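Local coordinates for split-Soret cytochrome c (Desulfovibrio desulfuricans, PDB 1H21), which carries electrons as a homodimeric diheme cytochrome c, probably with one [2Fe-2S] cluster per subunit, and may take part in sulfate reduction, at residues L24-C29 against I185-I190; G77-S80 against T84-G87; K153-Y156 against E161-S164. All coordinates share one frame; numbering follows the deposited sequence.

Contact 1: L24-C29 against I185-I190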
ATOM      1  N   LEU A  24      -6.779 -18.037  15.033  1.00 41.23           N
ATOM      2  CA  LEU A  24      -6.075 -18.737  13.973  1.00 40.32           C
ATOM      3  C   LEU A  24      -4.901 -19.546  14.505  1.00 37.73           C
ATOM      4  O   LEU A  24      -4.491 -19.382  15.650  1.00 37.65           O
ATOM      5  CB  LEU A  24      -5.535 -17.705  12.971  1.00 42.78           C
ATOM      6  CG  LEU A  24      -6.482 -16.653  12.376  1.00 43.57           C
ATOM      7  CD1 LEU A  24      -5.767 -15.300  12.227  1.00 39.07           C
ATOM      8  CD2 LEU A  24      -7.075 -17.150  11.049  1.00 40.04           C
ATOM      9  N   ASP A  25      -4.350 -20.406  13.657  1.00 35.72           N
ATOM     10  CA  ASP A  25      -3.189 -21.181  14.023  1.00 37.78           C
ATOM     11  C   ASP A  25      -2.047 -20.507  13.286  1.00 38.53           C
ATOM     12  O   ASP A  25      -1.903 -20.688  12.062  1.00 36.67           O
ATOM     13  CB  ASP A  25      -3.302 -22.623  13.517  1.00 42.23           C
ATOM     14  CG  ASP A  25      -2.056 -23.469  13.836  1.00 45.33           C
ATOM     15  OD1 ASP A  25      -1.082 -22.968  14.454  1.00 45.92           O
ATOM     16  OD2 ASP A  25      -2.048 -24.655  13.455  1.00 46.32           O
ATOM     17  N   PRO A  26      -1.245 -19.680  13.996  1.00 39.41           N
ATOM     18  CA  PRO A  26      -0.110 -18.982  13.380  1.00 40.48           C
ATOM     19  C   PRO A  26       0.780 -19.893  12.493  1.00 43.54           C
ATOM     20  O   PRO A  26       1.102 -19.521  11.346  1.00 42.55           O
ATOM     21  CB  PRO A  26       0.637 -18.442  14.598  1.00 36.53           C
ATOM     22  CG  PRO A  26      -0.463 -18.086  15.513  1.00 32.52           C
ATOM     23  CD  PRO A  26      -1.359 -19.308  15.421  1.00 35.91           C
ATOM     24  N   LYS A  27       1.134 -21.083  12.996  1.00 40.95           N
ATOM     25  CA  LYS A  27       1.972 -22.024  12.243  1.00 42.30           C
ATOM     26  C   LYS A  27       1.289 -22.392  10.925  1.00 43.51           C
ATOM     27  O   LYS A  27       1.936 -22.446   9.858  1.00 44.39           O
ATOM     28  CB  LYS A  27       2.226 -23.318  13.041  1.00 47.57           C
ATOM     29  CG  LYS A  27       2.637 -23.144  14.514  1.00 56.23           C
ATOM     30  CD  LYS A  27       3.953 -22.367  14.745  1.00 61.17           C
ATOM     31  CE  LYS A  27       4.140 -21.997  16.239  1.00 62.99           C
ATOM     32  NZ  LYS A  27       3.035 -21.121  16.799  1.00 63.74           N
ATOM     33  N   GLU A  28      -0.012 -22.672  11.002  1.00 41.69           N
ATOM     34  CA  GLU A  28      -0.777 -23.026   9.812  1.00 41.83           C
ATOM     35  C   GLU A  28      -0.745 -21.824   8.845  1.00 43.43           C
ATOM     36  O   GLU A  28      -0.497 -21.969   7.636  1.00 44.17           O
ATOM     37  CB  GLU A  28      -2.229 -23.383  10.173  1.00 40.51           C
ATOM     38  CG  GLU A  28      -3.015 -23.942   8.970  1.00 43.09           C
ATOM     39  CD  GLU A  28      -4.532 -24.068   9.190  1.00 43.85           C
ATOM     40  OE1 GLU A  28      -5.103 -23.462  10.144  1.00 43.78           O
ATOM     41  OE2 GLU A  28      -5.168 -24.769   8.358  1.00 41.53           O
ATOM     42  N   CYS A  29      -0.947 -20.633   9.400  1.00 41.80           N
ATOM     43  CA  CYS A  29      -0.940 -19.409   8.617  1.00 39.63           C
ATOM     44  C   CYS A  29       0.368 -19.139   7.894  1.00 38.30           C
ATOM     45  O   CYS A  29       0.364 -18.852   6.693  1.00 39.26           O
ATOM     46  CB  CYS A  29      -1.301 -18.236   9.501  1.00 40.08           C
ATOM     47  SG  CYS A  29      -3.031 -18.269   9.837  1.00 45.80           S
ATOM     48  N   ILE A 185      -1.218 -11.444  16.384  1.00 34.72           N
ATOM     49  CA  ILE A 185      -1.847 -10.183  16.743  1.00 32.94           C
ATOM     50  C   ILE A 185      -3.375 -10.337  16.726  1.00 30.72           C
ATOM     51  O   ILE A 185      -4.071  -9.842  17.626  1.00 27.57           O
ATOM     52  CB  ILE A 185      -1.424  -9.069  15.751  1.00 31.24           C
ATOM     53  CG1 ILE A 185       0.072  -8.811  15.882  1.00 32.43           C
ATOM     54  CG2 ILE A 185      -2.189  -7.783  16.030  1.00 34.65           C
ATOM     55  CD1 ILE A 185       0.637  -7.934  14.790  1.00 35.50           C
ATOM     56  N   ILE A 186      -3.898 -11.008  15.705  1.00 28.68           N
ATOM     57  CA  ILE A 186      -5.343 -11.187  15.627  1.00 34.29           C
ATOM     58  C   ILE A 186      -5.805 -11.937  16.877  1.00 37.61           C
ATOM     59  O   ILE A 186      -6.712 -11.480  17.580  1.00 37.71           O
ATOM     60  CB  ILE A 186      -5.777 -11.945  14.349  1.00 33.68           C
ATOM     61  CG1 ILE A 186      -5.704 -11.001  13.133  1.00 31.68           C
ATOM     62  CG2 ILE A 186      -7.194 -12.524  14.522  1.00 23.84           C
ATOM     63  CD1 ILE A 186      -5.748 -11.725  11.782  1.00 32.36           C
ATOM     64  N   ASN A 187      -5.133 -13.048  17.182  1.00 38.76           N
ATOM     65  CA  ASN A 187      -5.458 -13.860  18.352  1.00 35.76           C
ATOM     66  C   ASN A 187      -5.465 -12.992  19.598  1.00 37.28           C
ATOM     67  O   ASN A 187      -6.463 -12.940  20.327  1.00 39.62           O
ATOM     68  CB  ASN A 187      -4.442 -14.984  18.534  1.00 36.05           C
ATOM     69  CG  ASN A 187      -4.627 -16.100  17.537  1.00 37.55           C
ATOM     70  OD1 ASN A 187      -5.678 -16.227  16.896  1.00 39.77           O
ATOM     71  ND2 ASN A 187      -3.604 -16.941  17.410  1.00 38.48           N
ATOM     72  N   THR A 188      -4.377 -12.263  19.813  1.00 32.45           N
ATOM     73  CA  THR A 188      -4.289 -11.404  20.978  1.00 33.98           C
ATOM     74  C   THR A 188      -5.414 -10.363  21.009  1.00 34.36           C
ATOM     75  O   THR A 188      -5.939 -10.052  22.075  1.00 37.53           O
ATOM     76  CB  THR A 188      -2.877 -10.777  21.064  1.00 35.08           C
ATOM     77  OG1 THR A 188      -1.915 -11.838  21.038  1.00 35.44           O
ATOM     78  CG2 THR A 188      -2.679  -9.962  22.345  1.00 32.05           C
ATOM     79  N   LYS A 189      -5.823  -9.862  19.846  1.00 36.67           N
ATOM     80  CA  LYS A 189      -6.909  -8.867  19.786  1.00 39.62           C
ATOM     81  C   LYS A 189      -8.242  -9.494  20.242  1.00 38.96           C
ATOM     82  O   LYS A 189      -9.007  -8.906  21.023  1.00 35.35           O
ATOM     83  CB  LYS A 189      -7.053  -8.308  18.353  1.00 37.70           C
ATOM     84  CG  LYS A 189      -8.257  -7.390  18.120  1.00 28.21           C
ATOM     85  CD  LYS A 189      -8.227  -6.191  19.058  1.00 28.82           C
ATOM     86  CE  LYS A 189      -9.349  -5.232  18.737  1.00 27.22           C
ATOM     87  NZ  LYS A 189      -9.347  -4.036  19.606  1.00 21.88           N
ATOM     88  N   ILE A 190      -8.514 -10.684  19.727  1.00 39.17           N
ATOM     89  CA  ILE A 190      -9.724 -11.390  20.081  1.00 42.16           C
ATOM     90  C   ILE A 190      -9.763 -11.589  21.599  1.00 47.31           C
ATOM     91  O   ILE A 190     -10.832 -11.438  22.211  1.00 51.63           O
ATOM     92  CB  ILE A 190      -9.819 -12.765  19.365  1.00 41.56           C
ATOM     93  CG1 ILE A 190      -9.918 -12.587  17.839  1.00 41.82           C
ATOM     94  CG2 ILE A 190     -11.029 -13.515  19.858  1.00 40.98           C
ATOM     95  CD1 ILE A 190     -10.108 -13.899  17.036  1.00 41.07           C
TER

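Contact 2: G77-S80 against T84-G87. Unlike the reference sequence in segment 84-87: Cys86 (reference Tyr).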
ATOM      1  N   GLY A  77       5.028  -7.041  -5.367  1.00 28.20           N
ATOM      2  CA  GLY A  77       6.116  -6.116  -5.642  1.00 28.11           C
ATOM      3  C   GLY A  77       5.888  -4.692  -5.163  1.00 31.60           C
ATOM      4  O   GLY A  77       6.456  -3.737  -5.703  1.00 36.70           O
ATOM      5  N   GLY A  78       5.090  -4.544  -4.113  1.00 31.45           N
ATOM      6  CA  GLY A  78       4.790  -3.223  -3.600  1.00 25.85           C
ATOM      7  C   GLY A  78       3.825  -2.513  -4.523  1.00 24.39           C
ATOM      8  O   GLY A  78       3.838  -1.298  -4.598  1.00 26.90           O
ATOM      9  N   ILE A  79       2.940  -3.280  -5.156  1.00 26.90           N
ATOM     10  CA  ILE A  79       1.921  -2.805  -6.113  1.00 25.56           C
ATOM     11  C   ILE A  79       2.529  -2.657  -7.530  1.00 25.12           C
ATOM     12  O   ILE A  79       3.133  -1.644  -7.879  1.00 26.14           O
ATOM     13  CB  ILE A  79       1.200  -1.492  -5.634  1.00 21.47           C
ATOM     14  CG1 ILE A  79       0.618  -1.669  -4.230  1.00 18.65           C
ATOM     15  CG2 ILE A  79       0.075  -1.127  -6.566  1.00 19.60           C
ATOM     16  CD1 ILE A  79       0.202  -0.346  -3.567  1.00 13.93           C
ATOM     17  N   SER A  80       2.435  -3.727  -8.309  1.00 26.81           N
ATOM     18  CA  SER A  80       2.966  -3.743  -9.654  1.00 29.65           C
ATOM     19  C   SER A  80       4.405  -3.243  -9.750  1.00 33.82           C
ATOM     20  O   SER A  80       4.720  -2.386 -10.584  1.00 40.51           O
ATOM     21  CB  SER A  80       2.072  -2.927 -10.570  1.00 27.80           C
ATOM     22  OG  SER A  80       1.032  -3.717 -11.057  1.00 29.89           O
ATOM     23  N   THR A  84       6.403  -0.010  -3.130  1.00 24.66           N
ATOM     24  CA  THR A  84       5.890   0.772  -2.004  1.00 25.15           C
ATOM     25  C   THR A  84       5.692  -0.159  -0.790  1.00 25.56           C
ATOM     26  O   THR A  84       6.598  -0.913  -0.438  1.00 26.25           O
ATOM     27  CB  THR A  84       4.582   1.576  -2.377  1.00 26.25           C
ATOM     28  OG1 THR A  84       3.484   0.681  -2.644  1.00 20.84           O
ATOM     29  CG2 THR A  84       4.830   2.469  -3.619  1.00 18.53           C
ATOM     30  N   ILE A  85       4.522  -0.126  -0.163  1.00 22.78           N
ATOM     31  CA  ILE A  85       4.246  -0.966   0.989  1.00 22.92           C
ATOM     32  C   ILE A  85       4.510  -2.440   0.660  1.00 24.51           C
ATOM     33  O   ILE A  85       4.146  -2.906  -0.428  1.00 25.79           O
ATOM     34  CB  ILE A  85       2.765  -0.785   1.431  1.00 22.76           C
ATOM     35  CG1 ILE A  85       2.437  -1.675   2.634  1.00 28.49           C
ATOM     36  CG2 ILE A  85       1.844  -1.120   0.291  1.00 21.85           C
ATOM     37  CD1 ILE A  85       3.259  -1.402   3.872  1.00 26.13           C
ATOM     38  N   CYS A  86       5.188  -3.160   1.554  1.00 27.60           N
ATOM     39  CA  CYS A  86       5.414  -4.581   1.311  1.00 31.07           C
ATOM     40  C   CYS A  86       4.077  -5.318   1.299  1.00 27.73           C
ATOM     41  O   CYS A  86       3.290  -5.218   2.238  1.00 29.00           O
ATOM     42  CB  CYS A  86       6.397  -5.167   2.317  1.00 34.12           C
ATOM     43  SG  CYS A  86       7.993  -5.524   1.492  1.00 49.80           S
ATOM     44  N   GLY A  87       3.785  -5.961   0.175  1.00 28.07           N
ATOM     45  CA  GLY A  87       2.526  -6.664  -0.004  1.00 32.55           C
ATOM     46  C   GLY A  87       2.066  -7.570   1.123  1.00 35.19           C
ATOM     47  O   GLY A  87       0.873  -7.648   1.435  1.00 34.55           O
TER

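Contact 3: K153-Y156 against E161-S164. With HEC (heme c), chain H.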
ATOM      1  N   LYS A 153      18.133  -2.962  -0.106  1.00 41.40           N
ATOM      2  CA  LYS A 153      19.187  -2.967   0.915  1.00 40.49           C
ATOM      3  C   LYS A 153      19.729  -4.399   1.110  1.00 41.04           C
ATOM      4  O   LYS A 153      20.934  -4.651   1.014  1.00 41.56           O
ATOM      5  CB  LYS A 153      18.613  -2.426   2.220  1.00 41.82           C
ATOM      6  CG  LYS A 153      19.629  -2.035   3.257  1.00 44.29           C
ATOM      7  CD  LYS A 153      18.923  -1.584   4.501  1.00 45.56           C
ATOM      8  CE  LYS A 153      19.921  -1.335   5.590  1.00 57.48           C
ATOM      9  NZ  LYS A 153      19.226  -1.032   6.871  1.00 65.74           N
ATOM     10  N   TRP A 154      18.823  -5.347   1.304  1.00 40.26           N
ATOM     11  CA  TRP A 154      19.203  -6.744   1.488  1.00 41.36           C
ATOM     12  C   TRP A 154      20.024  -7.299   0.302  1.00 42.79           C
ATOM     13  O   TRP A 154      21.052  -7.944   0.510  1.00 44.88           O
ATOM     14  CB  TRP A 154      17.935  -7.575   1.722  1.00 41.61           C
ATOM     15  CG  TRP A 154      18.139  -9.051   1.938  1.00 42.55           C
ATOM     16  CD1 TRP A 154      18.293  -9.698   3.140  1.00 44.61           C
ATOM     17  CD2 TRP A 154      18.112 -10.076   0.933  1.00 41.30           C
ATOM     18  NE1 TRP A 154      18.347 -11.055   2.939  1.00 43.72           N
ATOM     19  CE2 TRP A 154      18.237 -11.316   1.598  1.00 42.10           C
ATOM     20  CE3 TRP A 154      17.979 -10.063  -0.468  1.00 38.52           C
ATOM     21  CZ2 TRP A 154      18.233 -12.541   0.911  1.00 43.93           C
ATOM     22  CZ3 TRP A 154      17.974 -11.275  -1.150  1.00 39.10           C
ATOM     23  CH2 TRP A 154      18.100 -12.501  -0.459  1.00 41.56           C
ATOM     24  N   CYS A 155      19.566  -7.067  -0.930  1.00 41.18           N
ATOM     25  CA  CYS A 155      20.277  -7.534  -2.127  1.00 41.26           C
ATOM     26  C   CYS A 155      21.667  -6.894  -2.208  1.00 42.27           C
ATOM     27  O   CYS A 155      22.673  -7.570  -2.463  1.00 43.07           O
ATOM     28  CB  CYS A 155      19.479  -7.219  -3.406  1.00 37.52           C
ATOM     29  SG  CYS A 155      18.062  -8.316  -3.769  1.00 36.84           S
ATOM     30  N   TYR A 156      21.712  -5.588  -1.962  1.00 43.08           N
ATOM     31  CA  TYR A 156      22.950  -4.812  -1.968  1.00 42.57           C
ATOM     32  C   TYR A 156      23.941  -5.377  -0.977  1.00 44.91           C
ATOM     33  O   TYR A 156      25.076  -5.705  -1.338  1.00 46.64           O
ATOM     34  CB  TYR A 156      22.668  -3.360  -1.579  1.00 36.32           C
ATOM     35  CG  TYR A 156      23.912  -2.512  -1.434  1.00 36.68           C
ATOM     36  CD1 TYR A 156      24.808  -2.368  -2.507  1.00 40.06           C
ATOM     37  CD2 TYR A 156      24.187  -1.826  -0.248  1.00 35.45           C
ATOM     38  CE1 TYR A 156      25.952  -1.555  -2.410  1.00 31.56           C
ATOM     39  CE2 TYR A 156      25.326  -1.004  -0.136  1.00 36.67           C
ATOM     40  CZ  TYR A 156      26.201  -0.877  -1.230  1.00 36.24           C
ATOM     41  OH  TYR A 156      27.299  -0.052  -1.166  1.00 36.88           O
ATOM     42  N   GLU A 161      21.298 -10.610  -6.651  1.00 53.28           N
ATOM     43  CA  GLU A 161      20.515  -9.835  -7.605  1.00 54.34           C
ATOM     44  C   GLU A 161      19.034  -9.879  -7.241  1.00 53.45           C
ATOM     45  O   GLU A 161      18.514 -10.933  -6.847  1.00 53.94           O
ATOM     46  CB  GLU A 161      20.720 -10.359  -9.034  1.00 57.64           C
ATOM     47  CG  GLU A 161      21.963  -9.829  -9.749  1.00 58.75           C
ATOM     48  CD  GLU A 161      21.971 -10.184 -11.240  1.00 60.33           C
ATOM     49  OE1 GLU A 161      21.094  -9.695 -11.990  1.00 53.49           O
ATOM     50  OE2 GLU A 161      22.856 -10.959 -11.671  1.00 65.10           O
ATOM     51  N   ALA A 162      18.345  -8.753  -7.420  1.00 52.93           N
ATOM     52  CA  ALA A 162      16.914  -8.644  -7.114  1.00 53.17           C
ATOM     53  C   ALA A 162      16.057  -9.518  -8.053  1.00 52.79           C
ATOM     54  O   ALA A 162      14.824  -9.607  -7.932  1.00 52.01           O
ATOM     55  CB  ALA A 162      16.489  -7.188  -7.188  1.00 51.03           C
ATOM     56  N   THR A 163      16.747 -10.184  -8.967  1.00 54.29           N
ATOM     57  CA  THR A 163      16.185 -11.069  -9.977  1.00 53.15           C
ATOM     58  C   THR A 163      16.419 -12.538  -9.567  1.00 53.46           C
ATOM     59  O   THR A 163      15.779 -13.448 -10.092  1.00 55.74           O
ATOM     60  CB  THR A 163      16.925 -10.745 -11.334  1.00 53.62           C
ATOM     61  OG1 THR A 163      15.972 -10.402 -12.342  1.00 53.27           O
ATOM     62  CG2 THR A 163      17.868 -11.904 -11.797  1.00 50.80           C
ATOM     63  N   SER A 164      17.367 -12.750  -8.655  1.00 52.58           N
ATOM     64  CA  SER A 164      17.752 -14.080  -8.188  1.00 52.83           C
ATOM     65  C   SER A 164      16.599 -14.877  -7.624  1.00 52.67           C
ATOM     66  O   SER A 164      15.636 -14.305  -7.096  1.00 51.73           O
ATOM     67  CB  SER A 164      18.841 -13.953  -7.112  1.00 56.07           C
ATOM     68  OG  SER A 164      19.378 -15.217  -6.760  1.00 65.57           O
TER
HETATM   69 FE   HEC H1249      16.401   3.699  -3.420  1.00 31.46          FE
HETATM   70  CHA HEC H1249      18.236   1.839  -1.328  1.00 26.28           C
HETATM   71  CHB HEC H1249      18.272   2.575  -6.100  1.00 25.40           C
HETATM   72  CHC HEC H1249      14.143   5.066  -5.565  1.00 27.13           C
HETATM   73  CHD HEC H1249      15.062   5.433  -0.867  1.00 27.57           C
HETATM   74  NA  HEC H1249      17.968   2.514  -3.606  1.00 25.50           N
HETATM   75  C1A HEC H1249      18.496   1.690  -2.644  1.00 26.00           C
HETATM   76  C2A HEC H1249      19.458   0.741  -3.176  1.00 29.21           C
HETATM   77  C3A HEC H1249      19.586   1.060  -4.532  1.00 30.35           C
HETATM   78  C4A HEC H1249      18.648   2.168  -4.784  1.00 30.27           C
HETATM   79  CMA HEC H1249      20.434   0.364  -5.598  1.00 28.23           C
HETATM   80  CAA HEC H1249      20.226  -0.343  -2.396  1.00 26.99           C
HETATM   81  CBA HEC H1249      21.584   0.111  -1.860  1.00 28.75           C
HETATM   82  CGA HEC H1249      21.541   0.796  -0.501  1.00 29.83           C
HETATM   83  O1A HEC H1249      22.109   1.897  -0.348  1.00 30.58           O
HETATM   84  O2A HEC H1249      20.974   0.205   0.434  1.00 34.30           O
HETATM   85  NB  HEC H1249      16.275   3.850  -5.429  1.00 22.81           N
HETATM   86  C1B HEC H1249      17.154   3.361  -6.394  1.00 23.18           C
HETATM   87  C2B HEC H1249      16.642   3.582  -7.763  1.00 26.34           C
HETATM   88  C3B HEC H1249      15.399   4.171  -7.587  1.00 27.35           C
HETATM   89  C4B HEC H1249      15.219   4.373  -6.149  1.00 24.27           C
HETATM   90  CMB HEC H1249      17.349   3.277  -9.108  1.00 17.64           C
HETATM   91  CAB HEC H1249      14.494   4.527  -8.601  1.00 29.36           C
HETATM   92  CBB HEC H1249      13.979   3.521  -9.528  1.00 31.21           C
HETATM   93  NC  HEC H1249      14.848   4.907  -3.186  1.00 25.89           N
HETATM   94  C1C HEC H1249      13.977   5.328  -4.185  1.00 27.88           C
HETATM   95  C2C HEC H1249      12.923   6.144  -3.605  1.00 30.05           C
HETATM   96  C3C HEC H1249      13.145   6.260  -2.226  1.00 25.00           C
HETATM   97  C4C HEC H1249      14.374   5.512  -2.032  1.00 24.27           C
HETATM   98  CMC HEC H1249      11.824   6.842  -4.437  1.00 27.05           C
HETATM   99  CAC HEC H1249      12.452   7.089  -1.304  1.00 25.76           C
HETATM  100  CBC HEC H1249      11.028   6.956  -0.900  1.00 12.50           C
HETATM  101  ND  HEC H1249      16.717   3.702  -1.542  1.00 28.72           N
HETATM  102  C1D HEC H1249      16.172   4.574  -0.627  1.00 31.88           C
HETATM  103  C2D HEC H1249      16.622   4.233   0.701  1.00 29.68           C
HETATM  104  C3D HEC H1249      17.423   3.161   0.629  1.00 31.44           C
HETATM  105  C4D HEC H1249      17.466   2.828  -0.790  1.00 28.84           C
HETATM  106  CMD HEC H1249      16.212   4.937   1.966  1.00 28.26           C
HETATM  107  CAD HEC H1249      18.129   2.480   1.815  1.00 30.55           C
HETATM  108  CBD HEC H1249      19.529   3.031   2.038  1.00 36.50           C
HETATM  109  CGD HEC H1249      20.255   2.338   3.185  1.00 42.44           C
HETATM  110  O1D HEC H1249      20.727   1.185   3.003  1.00 35.94           O
HETATM  111  O2D HEC H1249      20.336   2.954   4.277  1.00 42.50           O

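Contact 1: L24-C29 against I185-I190
Asn187 meets the backbone of Leu24 with both ends of its carboxamide. Its OD1 accepts from Leu24 N at 2.8 Å, in the carbonyl plane and on a lone pair of OD1, with a nearly straight N-H...O angle of 169°. Its ND2 donates to Leu24 O at 3.1 Å; this oxygen lies close to the amide plane of Asn187, while the donor is tilted 33° from the carbonyl plane of Leu24. Two bonds to the N and O of one residue fix the rotation of the carboxamide. Pro26 brings CG and CD each to 3.8 Å from Asn187 ND2.

Beside this polar pair, Leu24 crosses Ile186 at an angle, and its CD1 comes within 3.6 Å of Ile186 CD1 and 3.9 Å of Ile186 CG2. Leu24 holds CG anti to its own carbonyl carbon (chi1 -52°), which turns CD1 toward the side chain of Ile186. The contact thus docks the start of helix 26-38 against the long helix 165-192 in a subunit whose regular secondary structure is all helix. Asp25 is the N-cap of the shorter helix, although the bond from Lys27 N to Asp25 OD1 is weak; Cys29 N to Asp25 O, at 2.8 Å, belongs to the first turn.

Further out, Pro26 also rests on Phe180 and Ala183 of helix 165-192. Helix 44-60 closes the apolar side, where Leu24 touches Met56 and Ile186 touches Ile52, and Glu28 forms a salt bridge with Lys59 of that same helix.

Contact 2: G77-S80 against T84-G87
A short-range, buried and mostly backbone contact, helped by the Thr84 hydroxyl, joins two parts of the irregular loop between helices 44-60 and 87-99, centred on Gly78 O. This oxygen accepts twice from Thr84. The backbone N of Thr84 approaches at 3.2 Å, in the carbonyl plane and on a lone pair. Thr84 OG1 donates from 2.8 Å, standing 40° above that plane. The threonine hydroxyl sits between its own N and carbonyl carbon (chi1 67°), a rotation that lets N and OG1 of one residue reach the same oxygen. Next to it, Gly78 CA lies 3.3 Å from Ile85 O in a CA-H...O contact; Gly78, with no side chain and a positive phi, lets the two backbones come this close. Ile79 brings CD1 to 3.6 Å from Thr84 OG1 and to 4.3 Å from Ile85 CG2, flanking the hydroxyl with hydrocarbon.

The second subunit packs here too, with its Leu146 on Thr84 and its Tyr90 on Ile79. Cys86, inferred to bind the [2Fe-2S] cluster, comes after Ile85 and is the N-cap of helix 87-99; Cys147, likewise an inferred ligand, is backbone-bonded to Thr84. Two donors on one buried oxygen thus probably help set the backbone leading to Cys86.

Contact 3: K153-Y156 against E161-S164
Sulfur packing makes the contact between the segments: Cys155 SG lies 3.6 Å from Ala162 CA, 3.9 Å from Ala162 CB and 3.9 Å from Glu161 C. The cysteine holds SG anti to its own carbonyl carbon (chi1 -77°), laying the sulfur against the turn backbone and, within its own helix, at the edge of the Trp154 ring and in its plane. No hydrogen bond crosses the segments.

Backbone bonding shapes the partner. Glu161 to Ser164 form a type I beta turn, closed by Ser164 N to Glu161 O at 2.8 Å, and Ser164 then serves as N-cap of helix 165-192. The contact therefore folds the connection between helices 147-158 and 165-192 back onto the first of them.

Another face of helix 147-158 meets heme c. Tyr156 presents one ring face to the propionate carbon CBA of the heme, 3.5 Å from Tyr156 CG, while Lys153 runs extended past the other propionate, with its CG 3.4 Å from heme O1D. Across the dimer interface, Trp222 of the second subunit meets Tyr156 edge-to-face and packs on Cys155 and Ala162; Asn221 of the second subunit donates to Glu161 OE1.

In the fold
Contact 2 is wholly buried, and contact 3 is largely so despite lying farthest from the chain's centre; contact 1 is only partly buried, across the centre from both. Helix 165-192 connects two of them: contact 3 packs the turn that leads into it, and contact 1 uses its far end to hold the start of helix 26-38. Their chemistry differs: a side-chain amide binds backbone in contact 1, one carbonyl takes two donors in contact 2, and in contact 3 a sulfur packs on turn backbone and a methyl, with no hydrogen bond across. Contacts 2 and 3, about 16 Å apart between centres, both meet the second subunit near redox centres, whereas contact 1 lies away from the annotated sites.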